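Local coordinates for insecticidal protein (Brevibacillus laterosporus, PDB 7ML9) that probably kills western corn rootworm by forming beta-barrel pores in membranes, as a toxin of the epsilon-toxin/MTX2 branch of the aerolysin clan, at residues A[94-99]-A[216-221]. Numbering follows the deposited sequence.
With ACT (acetate ion), chain D.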
ATOM      1  N   THR A  94      -5.236   2.474  -2.462  1.00 28.78           N
ATOM      2  CA  THR A  94      -4.787   3.789  -2.882  1.00 31.79           C
ATOM      3  C   THR A  94      -3.622   4.225  -2.012  1.00 32.05           C
ATOM      4  O   THR A  94      -3.494   3.821  -0.850  1.00 25.18           O
ATOM      5  CB  THR A  94      -5.912   4.844  -2.825  1.00 32.09           C
ATOM      6  OG1 THR A  94      -6.235   5.142  -1.461  1.00 40.31           O
ATOM      7  CG2 THR A  94      -7.152   4.334  -3.527  1.00 28.55           C
ATOM      8  N   LEU A  95      -2.770   5.055  -2.602  1.00 33.03           N
ATOM      9  CA  LEU A  95      -1.640   5.612  -1.884  1.00 34.65           C
ATOM     10  C   LEU A  95      -2.137   6.504  -0.759  1.00 37.66           C
ATOM     11  O   LEU A  95      -3.067   7.295  -0.935  1.00 38.96           O
ATOM     12  CB  LEU A  95      -0.753   6.403  -2.845  1.00 32.03           C
ATOM     13  CG  LEU A  95       0.529   6.951  -2.237  1.00 35.77           C
ATOM     14  CD1 LEU A  95       1.462   5.810  -1.891  1.00 29.95           C
ATOM     15  CD2 LEU A  95       1.171   7.914  -3.218  1.00 33.12           C
ATOM     16  N   GLU A  96      -1.522   6.364   0.409  1.00 28.17           N
ATOM     17  CA  GLU A  96      -1.965   7.050   1.616  1.00 35.47           C
ATOM     18  C   GLU A  96      -0.886   8.020   2.076  1.00 43.89           C
ATOM     19  O   GLU A  96       0.207   7.598   2.477  1.00 42.08           O
ATOM     20  CB  GLU A  96      -2.297   6.040   2.707  1.00 43.96           C
ATOM     21  CG  GLU A  96      -3.189   6.620   3.770  1.00 54.33           C
ATOM     22  CD  GLU A  96      -2.414   7.095   4.947  1.00 58.02           C
ATOM     23  OE1 GLU A  96      -2.468   8.306   5.239  1.00 62.85           O
ATOM     24  OE2 GLU A  96      -1.752   6.246   5.576  1.00 66.26           O
ATOM     25  N   GLY A  97      -1.197   9.314   2.034  1.00 40.71           N
ATOM     26  CA  GLY A  97      -0.244  10.317   2.472  1.00 40.65           C
ATOM     27  C   GLY A  97       0.858  10.553   1.449  1.00 39.84           C
ATOM     28  O   GLY A  97       0.697  10.313   0.247  1.00 43.92           O
ATOM     29  N   SER A  98       1.998  11.036   1.947  1.00 41.10           N
ATOM     30  CA  SER A  98       3.183  11.292   1.137  1.00 33.80           C
ATOM     31  C   SER A  98       4.237  10.234   1.419  1.00 33.34           C
ATOM     32  O   SER A  98       4.730  10.157   2.553  1.00 33.35           O
ATOM     33  CB  SER A  98       3.749  12.681   1.433  1.00 39.95           C
ATOM     34  OG  SER A  98       3.239  13.647   0.537  1.00 52.88           O
ATOM     35  N   PRO A  99       4.636   9.420   0.442  1.00 31.97           N
ATOM     36  CA  PRO A  99       5.748   8.486   0.671  1.00 29.32           C
ATOM     37  C   PRO A  99       7.049   9.225   0.962  1.00 26.85           C
ATOM     38  O   PRO A  99       7.220  10.404   0.636  1.00 32.75           O
ATOM     39  CB  PRO A  99       5.837   7.703  -0.648  1.00 28.30           C
ATOM     40  CG  PRO A  99       4.532   7.954  -1.352  1.00 33.57           C
ATOM     41  CD  PRO A  99       4.087   9.322  -0.920  1.00 32.29           C
ATOM     42  N   GLU A 216       2.643   4.130   2.793  1.00 23.92           N
ATOM     43  CA  GLU A 216       1.456   3.496   3.336  1.00 25.96           C
ATOM     44  C   GLU A 216       0.403   3.420   2.252  1.00 23.63           C
ATOM     45  O   GLU A 216       0.354   4.254   1.342  1.00 24.56           O
ATOM     46  CB  GLU A 216       0.902   4.276   4.523  1.00 30.33           C
ATOM     47  CG  GLU A 216       1.872   4.451   5.660  1.00 36.41           C
ATOM     48  CD  GLU A 216       1.592   3.500   6.796  1.00 42.54           C
ATOM     49  OE1 GLU A 216       0.661   2.670   6.648  1.00 48.26           O
ATOM     50  OE2 GLU A 216       2.288   3.589   7.837  1.00 46.01           O
ATOM     51  N   ALA A 217      -0.453   2.418   2.375  1.00 21.78           N
ATOM     52  CA  ALA A 217      -1.565   2.220   1.470  1.00 23.16           C
ATOM     53  C   ALA A 217      -2.845   2.096   2.286  1.00 20.70           C
ATOM     54  O   ALA A 217      -2.830   1.526   3.379  1.00 18.52           O
ATOM     55  CB  ALA A 217      -1.362   0.965   0.631  1.00 23.19           C
ATOM     56  N   ASN A 218      -3.939   2.647   1.756  1.00 19.82           N
ATOM     57  CA  ASN A 218      -5.277   2.323   2.245  1.00 25.36           C
ATOM     58  C   ASN A 218      -5.854   1.179   1.420  1.00 21.93           C
ATOM     59  O   ASN A 218      -5.801   1.202   0.185  1.00 24.82           O
ATOM     60  CB  ASN A 218      -6.202   3.531   2.160  1.00 21.85           C
ATOM     61  CG  ASN A 218      -5.773   4.655   3.053  1.00 31.70           C
ATOM     62  OD1 ASN A 218      -5.835   5.815   2.660  1.00 45.39           O
ATOM     63  ND2 ASN A 218      -5.315   4.326   4.249  1.00 29.21           N
ATOM     64  N   LEU A 219      -6.398   0.182   2.101  1.00 19.55           N
ATOM     65  CA  LEU A 219      -7.073  -0.952   1.480  1.00 14.29           C
ATOM     66  C   LEU A 219      -8.572  -0.801   1.725  1.00 24.34           C
ATOM     67  O   LEU A 219      -8.985  -0.505   2.853  1.00 22.49           O
ATOM     68  CB  LEU A 219      -6.565  -2.266   2.071  1.00 16.66           C
ATOM     69  CG  LEU A 219      -5.033  -2.376   2.165  1.00 19.15           C
ATOM     70  CD1 LEU A 219      -4.647  -3.694   2.803  1.00 18.14           C
ATOM     71  CD2 LEU A 219      -4.421  -2.250   0.792  1.00 22.70           C
ATOM     72  N   TYR A 220      -9.378  -0.956   0.673  1.00 18.47           N
ATOM     73  CA  TYR A 220     -10.817  -0.696   0.755  1.00 19.44           C
ATOM     74  C   TYR A 220     -11.578  -1.866   0.161  1.00 24.49           C
ATOM     75  O   TYR A 220     -11.178  -2.425  -0.864  1.00 18.52           O
ATOM     76  CB  TYR A 220     -11.236   0.581  -0.006  1.00 21.01           C
ATOM     77  CG  TYR A 220     -10.682   1.871   0.539  1.00 25.05           C
ATOM     78  CD1 TYR A 220     -11.164   2.417   1.716  1.00 20.58           C
ATOM     79  CD2 TYR A 220      -9.669   2.556  -0.132  1.00 27.13           C
ATOM     80  CE1 TYR A 220     -10.670   3.608   2.215  1.00 24.66           C
ATOM     81  CE2 TYR A 220      -9.166   3.746   0.362  1.00 25.01           C
ATOM     82  CZ  TYR A 220      -9.669   4.269   1.533  1.00 29.62           C
ATOM     83  OH  TYR A 220      -9.163   5.446   2.033  1.00 31.92           O
ATOM     84  N   ALA A 221     -12.684  -2.237   0.787  1.00 20.09           N
ATOM     85  CA  ALA A 221     -13.603  -3.172   0.159  1.00 16.12           C
ATOM     86  C   ALA A 221     -15.011  -2.617   0.306  1.00 22.74           C
ATOM     87  O   ALA A 221     -15.375  -2.115   1.376  1.00 19.88           O
ATOM     88  CB  ALA A 221     -13.482  -4.569   0.781  1.00 21.91           C
TER
HETATM   89  C   ACT D 403       3.007   8.231   4.541  1.00 47.61           C
HETATM   90  O   ACT D 403       2.083   7.383   4.602  1.00 53.07           O
HETATM   91  OXT ACT D 403       2.902   9.484   4.603  1.00 45.52           O
HETATM   92  CH3 ACT D 403       4.468   7.623   4.360  1.00 35.54           C
HETATM   93  O   HOH W   1      -7.761   6.990   0.087  1.00 43.13           O
HETATM   94  O   HOH W   2       2.587   6.798   1.677  1.00 28.04           O
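An antiparallel beta ladder ending at a strand corner joins residues 94-96 to 216-218 in the elongated, strand-rich body of this aerolysin-type toxin. Thr-94 and Asn-218 form a hydrogen-bonded pair: Thr-94 N donates to Asn-218 O (3.0 Å), and Asn-218 N returns a bond running nearly along the C=O axis of Thr-94 (2.9 Å to its O). At the end of the ladder one direct bond remains, Glu-96 N to Glu-216 O (3.0 Å), the donor lying above the carbonyl plane; a water bridges the other side, donating to Glu-96 O and accepting from Glu-216 N, before the chain turns off at Gly-97, whose positive phi (76°) favours glycine.

Thr-94, beta-branched and polar, holds OG1 at the edge of the Tyr-220 ring, 3.7 Å from CE2, and a second water links this hydroxyl to Tyr-220 OH. Glu-96, its CG anti to the backbone N (chi1 -160°), lays its methylene groups against the Asn-218 amide. The Glu-96 and Glu-216 side chains lie side by side, carboxylate planes 51° apart, Glu-96 OE2 4.4 Å from Glu-216 OE1; a samarium ion beside Glu-96 probably eases the repulsion.

On its other edge, 216-221 pairs with strand 266-289, while Leu-95 and Ala-217 turn their apolar side chains to strand 153-160.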